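Local coordinates for protein alpha-1,6-mannanase (PDB 4V1S) that probably hydrolyses alpha-1,6-mannosidic linkages within mannan, as a family 76 glycoside hydrolase from a gut bacterium equipped for polysaccharide utilisation, at residues L247-M252 and Q261-N266; K200-S205 and D233-N238; T208-M213 and M270-L275. One frame throughout, in Å; residues are numbered along the deposited sequence.

Contact 1 (L247-M252 and Q261-N266); sequences LWDAKM and QKWSYN. With GOL (glycerol), chain C.
The backbones of Trp248 and Lys262 come to 5.2 Å between CA atoms where the chain, returning from strand 246-252 by way of strand 258-259, runs into helix 264-281. No direct backbone bond spans this approach; a water does instead, donating to Leu247 O and Gln261 O and accepting from Trp263 N and Asn266 ND2. Leu247 CG packs 3.7 Å from Asn266 O. Lys262 and Trp248 run alongside each other in the same direction, with Lys262 CE 3.8 Å from Trp248 NE1; the ammonium group beyond forms salt bridges with Asp241 and Asp244. Asp249 and Ala250 are both paired with Asn259, which makes a classic beta bulge at the mouth of what the family relationship indicates is an (alpha/alpha)6 barrel. With CG anti to the backbone N (chi1 -165°), the Asp249 carboxylate is carried to the Trp263 edge, where OD1 lies in the indole plane 3.3 Å from CD1. Asn266 ND2 gives the same oxygen a weak bond of 3.1 Å (N-H...O 124°), the carboxylate and amide planes standing 47° apart. A glycerol, probably from the crystallisation liquor, donates from O3 to Asp249 OD1 at 2.6 Å. An alanine in place of Asp249 would probably leave glycerol O3 without this acceptor and Asn266 ND2 without its direct, weak carboxylate partner. On OD2, a water donates weakly while accepting from Trp263 NE1 at 2.9 Å.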
loop_
_atom_site.group_PDB
_atom_site.type_symbol
_atom_site.label_atom_id
_atom_site.label_comp_id
_atom_site.label_asym_id
_atom_site.label_seq_id
_atom_site.Cartn_x
_atom_site.Cartn_y
_atom_site.Cartn_z
ATOM N N LEU A 247 -2.774 16.117 -1.954
ATOM C CA LEU A 247 -2.220 15.785 -3.270
ATOM C C LEU A 247 -3.312 15.612 -4.306
ATOM O O LEU A 247 -4.282 14.873 -4.091
ATOM C CB LEU A 247 -1.414 14.474 -3.208
ATOM C CG LEU A 247 -0.002 14.464 -2.613
ATOM C CD1 LEU A 247 0.998 15.278 -3.435
ATOM C CD2 LEU A 247 0.021 14.912 -1.161
ATOM N N TRP A 248 -3.127 16.280 -5.442
ATOM C CA TRP A 248 -3.937 16.017 -6.620
ATOM C C TRP A 248 -3.570 14.633 -7.177
ATOM O O TRP A 248 -2.629 14.006 -6.724
ATOM C CB TRP A 248 -3.742 17.125 -7.669
ATOM C CG TRP A 248 -4.229 18.466 -7.186
ATOM C CD1 TRP A 248 -5.408 18.718 -6.563
ATOM C CD2 TRP A 248 -3.560 19.735 -7.299
ATOM N NE1 TRP A 248 -5.520 20.058 -6.273
ATOM C CE2 TRP A 248 -4.391 20.697 -6.698
ATOM C CE3 TRP A 248 -2.331 20.145 -7.831
ATOM C CZ2 TRP A 248 -4.050 22.066 -6.644
ATOM C CZ3 TRP A 248 -1.982 21.481 -7.761
ATOM C CH2 TRP A 248 -2.831 22.429 -7.164
ATOM N N ASP A 249 -4.345 14.151 -8.134
ATOM C CA ASP A 249 -4.214 12.770 -8.611
ATOM C C ASP A 249 -3.181 12.563 -9.718
ATOM O O ASP A 249 -2.397 11.624 -9.663
ATOM C CB ASP A 249 -5.557 12.216 -9.098
ATOM C CG ASP A 249 -5.529 10.710 -9.242
ATOM O OD1 ASP A 249 -5.284 10.061 -8.236
ATOM O OD2 ASP A 249 -5.756 10.184 -10.347
ATOM N N ALA A 250 -3.179 13.433 -10.725
ATOM C CA ALA A 250 -2.392 13.171 -11.923
ATOM C C ALA A 250 -2.279 14.425 -12.764
ATOM O O ALA A 250 -3.064 15.359 -12.605
ATOM C CB ALA A 250 -3.031 12.067 -12.737
ATOM N N LYS A 251 -1.287 14.425 -13.643
ATOM C CA LYS A 251 -1.081 15.501 -14.605
ATOM C C LYS A 251 -1.058 14.878 -16.005
ATOM O O LYS A 251 -0.353 13.905 -16.247
ATOM C CB LYS A 251 0.206 16.259 -14.309
ATOM C CG LYS A 251 0.397 17.518 -15.123
ATOM C CD LYS A 251 1.535 18.321 -14.536
ATOM C CE LYS A 251 1.884 19.549 -15.336
ATOM N NZ LYS A 251 1.141 20.699 -14.806
ATOM N N MET A 252 -1.875 15.443 -16.898
ATOM C CA MET A 252 -2.036 14.932 -18.263
ATOM C C MET A 252 -0.879 15.379 -19.134
ATOM O O MET A 252 -0.471 16.534 -19.111
ATOM C CB MET A 252 -3.338 15.431 -18.888
ATOM C CG MET A 252 -4.596 15.084 -18.108
ATOM S SD MET A 252 -4.826 13.306 -17.877
ATOM C CE MET A 252 -4.654 13.169 -16.106
ATOM N N GLN A 261 -8.803 15.455 -8.352
ATOM C CA GLN A 261 -9.362 14.492 -7.392
ATOM C C GLN A 261 -8.357 14.186 -6.296
ATOM O O GLN A 261 -7.225 13.795 -6.566
ATOM C CB GLN A 261 -9.776 13.196 -8.067
ATOM C CG GLN A 261 -10.249 12.107 -7.117
ATOM C CD GLN A 261 -11.585 12.426 -6.456
ATOM O OE1 GLN A 261 -12.503 12.969 -7.106
ATOM N NE2 GLN A 261 -11.724 12.069 -5.171
ATOM N N LYS A 262 -8.794 14.372 -5.055
ATOM C CA LYS A 262 -7.964 14.071 -3.891
ATOM C C LYS A 262 -8.352 12.728 -3.303
ATOM O O LYS A 262 -9.497 12.527 -2.901
ATOM C CB LYS A 262 -8.115 15.160 -2.846
ATOM C CG LYS A 262 -7.372 16.417 -3.284
ATOM C CD LYS A 262 -7.629 17.611 -2.425
ATOM C CE LYS A 262 -6.856 18.793 -2.982
ATOM N NZ LYS A 262 -7.309 20.073 -2.382
ATOM N N TRP A 263 -7.365 11.838 -3.234
ATOM C CA TRP A 263 -7.535 10.527 -2.645
ATOM C C TRP A 263 -6.624 10.395 -1.443
ATOM O O TRP A 263 -5.455 10.815 -1.483
ATOM C CB TRP A 263 -7.152 9.408 -3.637
ATOM C CG TRP A 263 -8.054 9.325 -4.824
ATOM C CD1 TRP A 263 -7.703 9.484 -6.096
ATOM C CD2 TRP A 263 -9.450 8.974 -4.823
ATOM N NE1 TRP A 263 -8.793 9.323 -6.923
ATOM C CE2 TRP A 263 -9.883 8.993 -6.154
ATOM C CE3 TRP A 263 -10.375 8.665 -3.817
ATOM C CZ2 TRP A 263 -11.203 8.700 -6.518
ATOM C CZ3 TRP A 263 -11.678 8.372 -4.155
ATOM C CH2 TRP A 263 -12.085 8.387 -5.513
ATOM N N SER A 264 -7.110 9.678 -0.443
ATOM C CA SER A 264 -6.352 9.483 0.787
ATOM C C SER A 264 -4.970 8.861 0.599
ATOM O O SER A 264 -4.021 9.314 1.238
ATOM C CB SER A 264 -7.173 8.676 1.815
ATOM O OG SER A 264 -7.552 7.419 1.288
ATOM N N TYR A 265 -4.848 7.837 -0.250
ATOM C CA TYR A 265 -3.600 7.139 -0.392
ATOM C C TYR A 265 -2.499 7.945 -1.086
ATOM O O TYR A 265 -1.330 7.686 -0.898
ATOM C CB TYR A 265 -3.789 5.787 -1.064
ATOM C CG TYR A 265 -3.930 5.743 -2.580
ATOM C CD1 TYR A 265 -4.645 6.731 -3.306
ATOM C CD2 TYR A 265 -3.390 4.684 -3.294
ATOM C CE1 TYR A 265 -4.783 6.667 -4.679
ATOM C CE2 TYR A 265 -3.509 4.609 -4.663
ATOM C CZ TYR A 265 -4.207 5.592 -5.365
ATOM O OH TYR A 265 -4.310 5.502 -6.724
ATOM N N ASN A 266 -2.879 8.951 -1.853
ATOM C CA ASN A 266 -1.871 9.841 -2.454
ATOM C C ASN A 266 -1.235 10.729 -1.377
ATOM O O ASN A 266 -0.029 10.929 -1.370
ATOM C CB ASN A 266 -2.473 10.648 -3.590
ATOM C CG ASN A 266 -2.528 9.854 -4.860
ATOM O OD1 ASN A 266 -1.677 8.976 -5.087
ATOM N ND2 ASN A 266 -3.526 10.108 -5.668
HETATM C C1 GOL C . -5.064 6.146 -11.521
HETATM O O1 GOL C . -6.005 5.091 -11.286
HETATM C C2 GOL C . -4.579 6.727 -10.193
HETATM O O2 GOL C . -3.928 7.976 -10.443
HETATM C C3 GOL C . -5.766 6.904 -9.243
HETATM O O3 GOL C . -5.354 7.445 -7.977
HETATM O O HOH W 1 -4.621 13.713 -1.546
HETATM O O HOH W 2 -5.222 12.560 -5.151
HETATM O O HOH W 3 -8.234 21.071 -5.530
HETATM O O HOH W 4 -2.310 9.081 -8.442
HETATM O O HOH W 5 -8.551 9.406 -9.812
#

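Contact 2 (K200-S205 and D233-N238)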
loop_
_atom_site.group_PDB
_atom_site.type_symbol
_atom_site.label_atom_id
_atom_site.label_comp_id
_atom_site.label_asym_id
_atom_site.label_seq_id
_atom_site.Cartn_x
_atom_site.Cartn_y
_atom_site.Cartn_z
ATOM N N LYS A 200 0.909 11.256 -15.843
ATOM C CA LYS A 200 1.827 10.963 -14.746
ATOM C C LYS A 200 1.103 11.215 -13.433
ATOM O O LYS A 200 0.346 12.164 -13.299
ATOM C CB LYS A 200 3.128 11.784 -14.858
ATOM C CG LYS A 200 3.914 11.419 -16.102
ATOM C CD LYS A 200 5.288 12.037 -16.102
ATOM C CE LYS A 200 6.181 11.417 -17.177
ATOM N NZ LYS A 200 7.606 11.830 -17.002
ATOM N N ASN A 201 1.336 10.335 -12.472
ATOM C CA ASN A 201 0.406 10.130 -11.349
ATOM C C ASN A 201 1.109 10.193 -9.991
ATOM O O ASN A 201 2.218 9.681 -9.810
ATOM C CB ASN A 201 -0.314 8.764 -11.507
ATOM C CG ASN A 201 -1.154 8.705 -12.759
ATOM O OD1 ASN A 201 -2.397 8.609 -12.702
ATOM N ND2 ASN A 201 -0.497 8.806 -13.897
ATOM N N THR A 202 0.457 10.866 -9.052
ATOM C CA THR A 202 0.969 10.987 -7.725
ATOM C C THR A 202 1.274 9.623 -7.123
ATOM O O THR A 202 2.315 9.466 -6.506
ATOM C CB THR A 202 -0.022 11.743 -6.831
ATOM O OG1 THR A 202 -0.258 13.031 -7.400
ATOM C CG2 THR A 202 0.538 11.875 -5.427
ATOM N N ILE A 203 0.399 8.649 -7.327
ATOM C CA ILE A 203 0.613 7.353 -6.679
ATOM C C ILE A 203 1.919 6.733 -7.172
ATOM O O ILE A 203 2.645 6.128 -6.384
ATOM C CB ILE A 203 -0.576 6.381 -6.802
ATOM C CG1 ILE A 203 -0.342 5.125 -5.939
ATOM C CG2 ILE A 203 -0.871 6.019 -8.252
ATOM C CD1 ILE A 203 -0.196 5.412 -4.451
ATOM N N CYS A 204 2.220 6.891 -8.461
ATOM C CA CYS A 204 3.483 6.407 -8.987
ATOM C C CYS A 204 4.690 7.100 -8.346
ATOM O O CYS A 204 5.626 6.414 -7.962
ATOM C CB CYS A 204 3.519 6.552 -10.501
ATOM S SG CYS A 204 2.186 5.676 -11.314
ATOM N N SER A 205 4.654 8.435 -8.210
ATOM C CA SER A 205 5.674 9.130 -7.435
ATOM C C SER A 205 5.816 8.535 -6.043
ATOM O O SER A 205 6.914 8.216 -5.594
ATOM C CB SER A 205 5.343 10.611 -7.265
ATOM O OG SER A 205 5.508 11.338 -8.478
ATOM N N ASP A 233 10.698 16.392 -5.424
ATOM C CA ASP A 233 10.745 17.791 -5.885
ATOM C C ASP A 233 9.730 18.012 -7.016
ATOM O O ASP A 233 8.971 18.982 -7.001
ATOM C CB ASP A 233 12.146 18.143 -6.364
ATOM C CG ASP A 233 13.124 18.364 -5.232
ATOM O OD1 ASP A 233 12.729 18.379 -4.047
ATOM O OD2 ASP A 233 14.319 18.506 -5.544
ATOM N N TRP A 234 9.697 17.093 -7.986
ATOM C CA TRP A 234 8.736 17.200 -9.093
ATOM C C TRP A 234 7.293 17.122 -8.583
ATOM O O TRP A 234 6.412 17.879 -9.020
ATOM C CB TRP A 234 8.984 16.118 -10.159
ATOM C CG TRP A 234 8.036 16.207 -11.312
ATOM C CD1 TRP A 234 8.184 16.953 -12.467
ATOM C CD2 TRP A 234 6.764 15.566 -11.424
ATOM N NE1 TRP A 234 7.085 16.803 -13.275
ATOM C CE2 TRP A 234 6.199 15.957 -12.662
ATOM C CE3 TRP A 234 6.067 14.663 -10.624
ATOM C CZ2 TRP A 234 4.968 15.479 -13.099
ATOM C CZ3 TRP A 234 4.836 14.194 -11.056
ATOM C CH2 TRP A 234 4.290 14.618 -12.270
ATOM N N THR A 235 7.046 16.162 -7.695
ATOM C CA THR A 235 5.702 15.908 -7.220
ATOM C C THR A 235 5.163 17.101 -6.423
ATOM O O THR A 235 4.021 17.535 -6.621
ATOM C CB THR A 235 5.670 14.624 -6.403
ATOM O OG1 THR A 235 6.251 13.554 -7.183
ATOM C CG2 THR A 235 4.242 14.257 -6.043
ATOM N N VAL A 236 5.984 17.640 -5.546
ATOM C CA VAL A 236 5.609 18.857 -4.773
ATOM C C VAL A 236 5.327 20.063 -5.708
ATOM O O VAL A 236 4.387 20.835 -5.512
ATOM C CB VAL A 236 6.693 19.153 -3.702
ATOM C CG1 VAL A 236 6.526 20.533 -3.102
ATOM C CG2 VAL A 236 6.655 18.056 -2.628
ATOM N N GLU A 237 6.138 20.208 -6.743
ATOM C CA GLU A 237 6.013 21.346 -7.666
ATOM C C GLU A 237 4.734 21.249 -8.517
ATOM O O GLU A 237 4.133 22.279 -8.853
ATOM C CB GLU A 237 7.253 21.407 -8.553
ATOM C CG GLU A 237 7.222 22.451 -9.649
ATOM C CD GLU A 237 7.183 23.888 -9.135
ATOM O OE1 GLU A 237 7.562 24.121 -7.964
ATOM O OE2 GLU A 237 6.776 24.743 -9.890
ATOM N N ASN A 238 4.311 20.010 -8.835
ATOM C CA ASN A 238 3.223 19.779 -9.802
ATOM C C ASN A 238 1.899 19.267 -9.255
ATOM O O ASN A 238 0.853 19.533 -9.851
ATOM C CB ASN A 238 3.707 18.808 -10.887
ATOM C CG ASN A 238 4.715 19.455 -11.799
ATOM O OD1 ASN A 238 4.333 20.166 -12.712
ATOM N ND2 ASN A 238 6.009 19.254 -11.530
#
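Ser205 and the Trp234 indole meet edge-on: the serine OG lies near the ring plane, 3.9 Å from CZ3 at the rim. Trp234 CG is anti to the backbone N (chi1 -179°), carrying the indole toward the junction of strand 199-201 and helix 202-219, which the six-membered ring meets. From the strand, Lys200 CB approaches CH2 to 4.0 Å, an aliphatic touch made by the root of an extended side chain whose NZ is salt-bridged to Asp180 and makes a cation-pi contact with Tyr188. The two helices involved, 202-219 and 222-239, form an antiparallel hairpin of the kind from which alpha/alpha barrels are built; here the first helix, just after its strand, meets the end of the second. Beside the indole, Ser205 OG and Thr235 OG1 lie 2.7 Å apart, and Thr235 OG1 is also bonded to Ile231 O one turn back. One face of the Trp234 ring carries Asn238 ND2, 3.2 Å above the plane and offset toward the rim. That amide donates to Trp234 O at 2.9 Å (N-H...O 162°), an oxygen that also accepts from Asn238 N, while Trp234 NE1 bonds to Leu183 O.

Contact 3 (T208-M213 and M270-L275); sequences TMLSCM and MIRSWL
Leu210 lays its CD2 methyl over one face of the Arg272 guanidinium, 4.0 Å from NH1, while the charge itself is engaged through NE in a salt bridge with Asp325 of helix 313-330. The other flat group, the Trp274 indole, has Met270 O 3.0 Å above one face, offset toward the rim; Met209 CE comes to it obliquely, and NE1 is bonded to Asn232. Both groups belong to helix 264-281, which runs in the same direction as helix 202-219 in the helical barrel expected of family 76; Trp274 also packs on helix 284-301. Over the short segments the axes of the two helices approach to 8.5 Å and cross at 29°. The small side chain of Ser273 lies where the backbones are nearest, its CA 4.6 Å from that of Leu210. With OG beside its own backbone N (chi1 -64°), the serine turns the hydroxyl to the neighbouring helix, 3.4 Å from Leu210 CB. Leu210 N is also close, but the angle is poor for a bond; the hydroxyl is instead bonded to Phe269 O within its own helix. The other methyl of Leu210, CD1, rests against Arg272 O. On the far side of Ser273 from Leu210's methyls, Met209 bends at chi3, and its CE touches Ser273 CB at 3.7 Å. Its thioether crosses that of Met270, with CE to CE 3.6 Å and SD to SD 3.8 Å.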
loop_
_atom_site.group_PDB
_atom_site.type_symbol
_atom_site.label_atom_id
_atom_site.label_comp_id
_atom_site.label_asym_id
_atom_site.label_seq_id
_atom_site.Cartn_x
_atom_site.Cartn_y
_atom_site.Cartn_z
ATOM N N THR A 208 6.994 4.880 -5.508
ATOM C CA THR A 208 8.373 4.795 -5.943
ATOM C C THR A 208 9.306 5.481 -4.914
ATOM O O THR A 208 10.358 4.939 -4.577
ATOM C CB THR A 208 8.529 5.353 -7.361
ATOM O OG1 THR A 208 7.725 4.628 -8.260
ATOM C CG2 THR A 208 9.942 5.291 -7.856
ATOM N N MET A 209 8.905 6.647 -4.398
ATOM C CA MET A 209 9.649 7.288 -3.357
ATOM C C MET A 209 9.807 6.420 -2.116
ATOM O O MET A 209 10.908 6.291 -1.580
ATOM C CB MET A 209 9.008 8.620 -2.947
ATOM C CG MET A 209 9.179 9.728 -3.994
ATOM S SD MET A 209 8.052 11.132 -3.793
ATOM C CE MET A 209 8.243 11.460 -2.045
ATOM N N LEU A 210 8.720 5.811 -1.665
ATOM C CA LEU A 210 8.787 5.005 -0.466
ATOM C C LEU A 210 9.689 3.787 -0.704
ATOM O O LEU A 210 10.503 3.443 0.145
ATOM C CB LEU A 210 7.391 4.598 0.014
ATOM C CG LEU A 210 7.405 3.825 1.332
ATOM C CD1 LEU A 210 8.048 4.627 2.462
ATOM C CD2 LEU A 210 5.999 3.442 1.736
ATOM N N SER A 211 9.551 3.156 -1.864
ATOM C CA SER A 211 10.391 2.015 -2.229
ATOM C C SER A 211 11.867 2.412 -2.250
ATOM O O SER A 211 12.734 1.692 -1.726
ATOM C CB SER A 211 9.997 1.465 -3.599
ATOM O OG SER A 211 8.689 0.921 -3.617
ATOM N N CYS A 212 12.151 3.554 -2.880
ATOM C CA CYS A 212 13.511 4.097 -2.915
ATOM C C CYS A 212 14.068 4.291 -1.507
ATOM O O CYS A 212 15.203 3.917 -1.229
ATOM C CB CYS A 212 13.561 5.436 -3.667
ATOM S SG CYS A 212 13.553 5.322 -5.461
ATOM N N MET A 213 13.268 4.877 -0.619
ATOM C CA MET A 213 13.737 5.110 0.743
ATOM C C MET A 213 13.975 3.803 1.509
ATOM O O MET A 213 14.963 3.689 2.262
ATOM C CB MET A 213 12.801 6.050 1.496
ATOM C CG MET A 213 12.803 7.465 0.937
ATOM S SD MET A 213 14.455 8.194 0.713
ATOM C CE MET A 213 15.155 7.992 2.344
ATOM N N MET A 270 2.736 9.636 0.344
ATOM C CA MET A 270 3.666 10.761 0.438
ATOM C C MET A 270 4.129 11.006 1.876
ATOM O O MET A 270 5.315 11.175 2.108
ATOM C CB MET A 270 3.120 12.048 -0.193
ATOM C CG MET A 270 2.921 11.991 -1.719
ATOM S SD MET A 270 4.418 11.705 -2.695
ATOM C CE MET A 270 5.155 13.320 -2.524
ATOM N N ILE A 271 3.208 10.932 2.826
ATOM C CA ILE A 271 3.544 11.072 4.237
ATOM C C ILE A 271 4.593 10.006 4.626
ATOM O O ILE A 271 5.620 10.320 5.240
ATOM C CB ILE A 271 2.285 10.992 5.124
ATOM C CG1 ILE A 271 1.405 12.215 4.925
ATOM C CG2 ILE A 271 2.667 10.859 6.598
ATOM C CD1 ILE A 271 -0.046 11.941 5.336
ATOM N N ARG A 272 4.327 8.737 4.303
ATOM C CA ARG A 272 5.255 7.687 4.688
ATOM C C ARG A 272 6.644 7.952 4.078
ATOM O O ARG A 272 7.687 7.755 4.724
ATOM C CB ARG A 272 4.728 6.324 4.260
ATOM C CG ARG A 272 3.406 5.953 4.889
ATOM C CD ARG A 272 3.132 4.463 4.763
ATOM N NE ARG A 272 4.016 3.776 5.692
ATOM C CZ ARG A 272 4.390 2.510 5.639
ATOM N NH1 ARG A 272 3.956 1.695 4.682
ATOM N NH2 ARG A 272 5.214 2.054 6.584
ATOM N N SER A 273 6.654 8.392 2.822
ATOM C CA SER A 273 7.908 8.716 2.131
ATOM C C SER A 273 8.639 9.848 2.828
ATOM O O SER A 273 9.843 9.744 3.095
ATOM C CB SER A 273 7.635 9.065 0.669
ATOM O OG SER A 273 7.118 7.952 -0.044
ATOM N N TRP A 274 7.917 10.928 3.108
ATOM C CA TRP A 274 8.524 12.078 3.743
ATOM C C TRP A 274 9.109 11.756 5.104
ATOM O O TRP A 274 10.172 12.294 5.469
ATOM C CB TRP A 274 7.538 13.229 3.856
ATOM C CG TRP A 274 7.148 13.872 2.555
ATOM C CD1 TRP A 274 7.943 14.114 1.472
ATOM C CD2 TRP A 274 5.843 14.394 2.223
ATOM N NE1 TRP A 274 7.216 14.749 0.494
ATOM C CE2 TRP A 274 5.928 14.933 0.924
ATOM C CE3 TRP A 274 4.616 14.445 2.894
ATOM C CZ2 TRP A 274 4.835 15.538 0.285
ATOM C CZ3 TRP A 274 3.538 15.022 2.262
ATOM C CH2 TRP A 274 3.646 15.564 0.964
ATOM N N LEU A 275 8.457 10.877 5.865
ATOM C CA LEU A 275 9.001 10.494 7.173
ATOM C C LEU A 275 10.324 9.777 7.007
ATOM O O LEU A 275 11.243 9.991 7.803
ATOM C CB LEU A 275 7.983 9.673 7.987
ATOM C CG LEU A 275 6.738 10.470 8.425
ATOM C CD1 LEU A 275 5.757 9.529 9.071
ATOM C CD2 LEU A 275 7.086 11.615 9.375
#

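In the fold
Together the three contacts illustrate how a barrel of helices is tied to the loops and strands at its mouth. Contacts 1 and 2, about 9 Å apart between centres, share a sheet in which strands 199-201 and 246-252 are neighbours, and Thr202 OG1 probably bonds to Trp248 O at 2.7 Å. Contact 3 lies deeper, about 12 Å from contact 2 and 16 Å from contact 1, centre to centre. Met270 connects it to both: CE packs 3.8 Å from Thr235 CG2, CG 3.9 Å from Leu247 CG. The glycerol of contact 1 also bonds to Asn201 OD1 of contact 2, and its site is consistent with a sugar-binding pocket at the N-terminal ends of helices 202-219 and 264-281.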